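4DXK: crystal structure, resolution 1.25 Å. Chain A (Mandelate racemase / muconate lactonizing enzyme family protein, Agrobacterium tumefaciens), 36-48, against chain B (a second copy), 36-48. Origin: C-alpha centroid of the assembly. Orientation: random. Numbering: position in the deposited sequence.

Chain A (36-48) FGAETVETYVHEY
Chain B, residues 36-48: FGAETVETYVHEY

Each stretch is a short loop, Phe A36 and Gly A37 in chain A, Phe B36 and Gly B37 in chain B, leading into a helix that spans residues 38-48 and continues later in the chain. The backbone is regular (phi near -60°, psi near -43°) up to Val A45, and a wider pi-type turn covers 45-48, where phi falls to -82° at His A46 and -114° at Tyr A48. Before the helix, Phe A36 (86/134) and Gly A37 (60/45) both have positive phi; Gly A37 occupies the N-cap position, and its O accepts the first helical bond, from Val A41 N at 2.9 Å. Chain B repeats this conformation through an exact two-fold axis. The helices run antiparallel, at 170°, with axes approaching to 8.1 Å. In this register Thr A40 CA lies 5.2 Å from Thr B43 CA, and Thr A43 CA lies equally far from Thr B40 CA. Together the stretches bury 587 Å².

Thr A40, Thr A43 and their counterparts Thr B40 and Thr B43 fill the middle of the contact. Thr A43 and Thr B43 point toward the partner helix with chi1 m, and their OG1 atoms meet in a hydrogen bond of 2.8 Å in which either hydroxyl could be the donor. The methyl of each packs on the opposing backbone, with Thr A43 CG2 3.5 Å from Thr B40 N. Thr A40, also m, leaves its helix sideways and fits as a knob among Thr B40, Thr B43, Tyr B44 and Glu B47; Thr B40 does the same in chain A. The methyls Thr A40 CG2 and Thr B40 CG2 touch at 3.7 Å.

At both ends of the contact a glutamate reaches from the last turn of one stretch to the start of the opposing helix. Glu B47 points toward chain A in an extended conformation (chi1 t, chi2 t, chi3 37°). Its OE2 accepts Glu A39 N at 3.0 Å, while its OE1 accepts Thr A40 N at 3.1 Å and Thr A40 OG1 at 2.7 Å. The carboxylate thus takes up amides of the first turn that have no acceptor within their own helix, and fixes the direction of the threonine hydroxyl. Glu A47 binds chain B identically. Gly A37 CA is 3.5 Å from Glu B47 OE1, and the positive phi of this residue by itself favours glycine. Water 1 joins Ala A38 N (2.9 Å) to Glu B47 OE2 (3.2 Å), and water 4 plays the same part for chain B.

Glu A39, partly exposed, points toward chain B with chi1 m, chi2 t and chi3 -1°. Its OE1 is 4.0 Å from Glu B47 OE2, a proximity of like charges, and water 2 links that OE1 (3.2 Å) to Thr B43 O (2.9 Å). Tyr A44 (chi1 t, chi2 82°) presents its ring edge to Thr B40 OG1, which lies 3.5 Å from Tyr A44 CB, while the end of the side chain leads away. Val A41 and Val A45, both t, point away from the partner helix, make no contact with it, and are buried in the assembly.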

# COMPACT_ATOMS: atom_id res chain seq x y z
N PHE A 36 -23.90 16.43 28.51
CA PHE A 36 -23.83 17.51 27.50
C PHE A 36 -25.12 17.63 26.71
O PHE A 36 -25.69 16.64 26.25
CB PHE A 36 -22.65 17.40 26.53
CG PHE A 36 -21.31 17.70 27.14
CD1 PHE A 36 -21.10 18.84 27.91
CD2 PHE A 36 -20.24 16.84 26.91
CE1 PHE A 36 -19.85 19.10 28.45
CE2 PHE A 36 -18.99 17.10 27.44
CZ PHE A 36 -18.79 18.23 28.22
N GLY A 37 -25.57 18.87 26.54
CA GLY A 37 -26.76 19.16 25.76
C GLY A 37 -27.98 18.46 26.31
O GLY A 37 -28.77 17.89 25.56
N ALA A 38 -28.14 18.52 27.63
CA ALA A 38 -29.20 17.77 28.30
C ALA A 38 -30.60 18.12 27.80
O ALA A 38 -31.43 17.24 27.65
CB ALA A 38 -29.10 17.98 29.80
N GLU A 39 -30.87 19.40 27.54
CA GLU A 39 -32.20 19.75 27.03
C GLU A 39 -32.44 19.19 25.63
O GLU A 39 -33.53 18.69 25.32
CB GLU A 39 -32.40 21.26 27.01
CG GLU A 39 -32.38 21.92 28.37
CD GLU A 39 -32.48 23.44 28.28
OE1 GLU A 39 -32.55 23.97 27.15
OE2 GLU A 39 -32.47 24.10 29.34
N THR A 40 -31.42 19.29 24.78
CA THR A 40 -31.51 18.78 23.42
C THR A 40 -31.74 17.27 23.41
O THR A 40 -32.61 16.76 22.70
CB THR A 40 -30.27 19.17 22.62
OG1 THR A 40 -30.20 20.59 22.54
CG2 THR A 40 -30.31 18.59 21.22
N VAL A 41 -30.94 16.55 24.18
CA VAL A 41 -31.07 15.10 24.24
C VAL A 41 -32.43 14.72 24.82
O VAL A 41 -33.08 13.79 24.33
CB VAL A 41 -29.93 14.47 25.05
CG1 VAL A 41 -30.12 12.98 25.15
CG2 VAL A 41 -28.59 14.80 24.41
N GLU A 42 -32.89 15.46 25.82
CA GLU A 42 -34.22 15.20 26.38
C GLU A 42 -35.30 15.32 25.31
O GLU A 42 -36.20 14.48 25.22
CB GLU A 42 -34.51 16.15 27.54
CG GLU A 42 -35.94 16.05 28.05
CD GLU A 42 -36.14 16.86 29.30
OE1 GLU A 42 -35.88 18.09 29.26
OE2 GLU A 42 -36.53 16.27 30.32
N THR A 43 -35.24 16.38 24.51
CA THR A 43 -36.24 16.55 23.46
C THR A 43 -36.22 15.35 22.52
O THR A 43 -37.26 14.83 22.12
CB THR A 43 -35.99 17.84 22.66
OG1 THR A 43 -36.10 18.96 23.54
CG2 THR A 43 -37.01 17.99 21.54
N TYR A 44 -35.02 14.89 22.18
CA TYR A 44 -34.84 13.74 21.30
C TYR A 44 -35.43 12.46 21.90
O TYR A 44 -36.06 11.67 21.19
CB TYR A 44 -33.36 13.55 20.98
CG TYR A 44 -33.05 12.22 20.32
CD1 TYR A 44 -33.23 12.03 18.95
CD2 TYR A 44 -32.60 11.14 21.07
CE1 TYR A 44 -32.96 10.82 18.36
CE2 TYR A 44 -32.33 9.92 20.47
CZ TYR A 44 -32.51 9.77 19.11
OH TYR A 44 -32.23 8.57 18.49
N VAL A 45 -35.20 12.24 23.19
CA VAL A 45 -35.73 11.05 23.84
C VAL A 45 -37.25 10.96 23.65
O VAL A 45 -37.77 9.90 23.32
CB VAL A 45 -35.35 11.01 25.33
CG1 VAL A 45 -36.09 9.91 26.05
CG2 VAL A 45 -33.85 10.82 25.48
N HIS A 46 -37.94 12.08 23.83
CA HIS A 46 -39.39 12.09 23.68
C HIS A 46 -39.86 12.19 22.23
O HIS A 46 -40.88 11.60 21.88
CB HIS A 46 -40.00 13.18 24.55
CG HIS A 46 -39.71 12.99 26.00
ND1 HIS A 46 -40.38 12.05 26.76
CD2 HIS A 46 -38.80 13.56 26.82
CE1 HIS A 46 -39.89 12.07 27.99
NE2 HIS A 46 -38.93 12.97 28.05
N GLU A 47 -39.12 12.90 21.38
CA GLU A 47 -39.51 13.07 19.98
C GLU A 47 -39.30 11.80 19.16
O GLU A 47 -40.13 11.44 18.32
CB GLU A 47 -38.75 14.24 19.33
CG GLU A 47 -39.15 14.54 17.86
CD GLU A 47 -38.40 15.72 17.22
OE1 GLU A 47 -37.19 15.88 17.49
OE2 GLU A 47 -39.00 16.47 16.42
N TYR A 48 -38.18 11.11 19.42
CA TYR A 48 -37.71 10.03 18.56
C TYR A 48 -37.73 8.65 19.23
O TYR A 48 -38.25 7.69 18.66
CB TYR A 48 -36.29 10.34 18.07
CG TYR A 48 -35.83 9.44 16.95
CD1 TYR A 48 -35.19 8.22 17.19
CD2 TYR A 48 -36.04 9.80 15.63
CE1 TYR A 48 -34.79 7.40 16.16
CE2 TYR A 48 -35.64 9.00 14.58
CZ TYR A 48 -35.01 7.80 14.85
OH TYR A 48 -34.62 7.01 13.80
N PHE B 36 -35.68 17.05 9.52
CA PHE B 36 -35.62 15.91 10.45
C PHE B 36 -35.32 16.34 11.88
O PHE B 36 -34.42 17.15 12.13
CB PHE B 36 -34.64 14.80 10.04
CG PHE B 36 -35.07 13.99 8.85
CD1 PHE B 36 -36.35 13.45 8.77
CD2 PHE B 36 -34.17 13.74 7.82
CE1 PHE B 36 -36.72 12.69 7.66
CE2 PHE B 36 -34.53 12.98 6.72
CZ PHE B 36 -35.81 12.46 6.64
N GLY B 37 -36.08 15.78 12.81
CA GLY B 37 -35.87 16.04 14.22
C GLY B 37 -36.02 17.51 14.54
O GLY B 37 -35.22 18.07 15.30
N ALA B 38 -37.06 18.13 14.00
CA ALA B 38 -37.25 19.57 14.11
C ALA B 38 -37.33 20.05 15.56
O ALA B 38 -36.77 21.09 15.89
CB ALA B 38 -38.48 20.01 13.34
N GLU B 39 -38.01 19.32 16.43
CA GLU B 39 -38.07 19.74 17.83
C GLU B 39 -36.71 19.68 18.51
O GLU B 39 -36.33 20.57 19.27
CB GLU B 39 -39.08 18.91 18.62
CG GLU B 39 -40.52 19.05 18.16
CD GLU B 39 -41.45 18.11 18.91
OE1 GLU B 39 -40.97 17.35 19.78
OE2 GLU B 39 -42.66 18.12 18.62
N THR B 40 -35.98 18.60 18.25
CA THR B 40 -34.66 18.41 18.82
C THR B 40 -33.70 19.51 18.37
O THR B 40 -32.98 20.11 19.18
CB THR B 40 -34.12 17.02 18.48
OG1 THR B 40 -34.98 16.04 19.07
CG2 THR B 40 -32.71 16.83 19.01
N VAL B 41 -33.67 19.76 17.07
CA VAL B 41 -32.80 20.79 16.53
C VAL B 41 -33.19 22.17 17.07
O VAL B 41 -32.33 22.97 17.43
CB VAL B 41 -32.80 20.79 14.99
CG1 VAL B 41 -31.93 21.89 14.46
CG2 VAL B 41 -32.33 19.44 14.48
N GLU B 42 -34.49 22.41 17.20
CA GLU B 42 -34.95 23.67 17.78
C GLU B 42 -34.41 23.86 19.19
O GLU B 42 -33.94 24.94 19.55
CB GLU B 42 -36.47 23.75 17.77
CG GLU B 42 -37.02 24.96 18.52
CD GLU B 42 -38.50 25.09 18.35
OE1 GLU B 42 -39.23 24.13 18.69
OE2 GLU B 42 -38.94 26.15 17.85
N THR B 43 -34.50 22.82 20.01
CA THR B 43 -33.99 22.92 21.37
C THR B 43 -32.50 23.28 21.35
O THR B 43 -32.04 24.12 22.12
CB THR B 43 -34.20 21.61 22.15
OG1 THR B 43 -35.60 21.34 22.23
CG2 THR B 43 -33.64 21.72 23.56
N TYR B 44 -31.76 22.64 20.45
CA TYR B 44 -30.33 22.89 20.31
C TYR B 44 -30.03 24.33 19.89
O TYR B 44 -29.10 24.96 20.40
CB TYR B 44 -29.73 21.91 19.30
CG TYR B 44 -28.33 22.28 18.86
CD1 TYR B 44 -27.22 21.94 19.64
CD2 TYR B 44 -28.11 22.97 17.68
CE1 TYR B 44 -25.95 22.29 19.25
CE2 TYR B 44 -26.82 23.33 17.28
CZ TYR B 44 -25.75 22.98 18.08
OH TYR B 44 -24.46 23.29 17.70
N VAL B 45 -30.81 24.86 18.95
CA VAL B 45 -30.60 26.24 18.51
C VAL B 45 -30.65 27.20 19.69
O VAL B 45 -29.79 28.08 19.81
CB VAL B 45 -31.62 26.63 17.43
CG1 VAL B 45 -31.56 28.11 17.13
CG2 VAL B 45 -31.36 25.83 16.15
N HIS B 46 -31.62 27.01 20.58
CA HIS B 46 -31.75 27.89 21.73
C HIS B 46 -30.81 27.53 22.89
O HIS B 46 -30.34 28.43 23.58
CB HIS B 46 -33.21 27.96 22.18
CG HIS B 46 -34.11 28.50 21.12
ND1 HIS B 46 -34.17 29.85 20.82
CD2 HIS B 46 -34.94 27.88 20.25
CE1 HIS B 46 -35.01 30.03 19.82
NE2 HIS B 46 -35.49 28.86 19.46
N GLU B 47 -30.53 26.25 23.08
CA GLU B 47 -29.67 25.81 24.19
C GLU B 47 -28.20 26.14 23.92
O GLU B 47 -27.47 26.55 24.83
CB GLU B 47 -29.83 24.30 24.45
CG GLU B 47 -29.00 23.77 25.65
CD GLU B 47 -29.17 22.26 25.92
OE1 GLU B 47 -29.29 21.48 24.95
OE2 GLU B 47 -29.17 21.85 27.10
N TYR B 48 -27.76 25.95 22.68
CA TYR B 48 -26.34 25.97 22.33
C TYR B 48 -25.95 27.14 21.42
O TYR B 48 -24.98 27.85 21.71
CB TYR B 48 -25.95 24.64 21.66
CG TYR B 48 -24.46 24.45 21.54
CD1 TYR B 48 -23.75 24.90 20.43
CD2 TYR B 48 -23.75 23.81 22.55
CE1 TYR B 48 -22.38 24.73 20.34
CE2 TYR B 48 -22.39 23.62 22.46
CZ TYR B 48 -21.71 24.08 21.36
OH TYR B 48 -20.35 23.89 21.30
O HOH W 1 -26.80 20.74 28.92
O HOH W 2 -33.60 25.08 24.34
O HOH W 3 -39.78 16.17 22.50
O HOH W 4 -39.26 16.39 13.25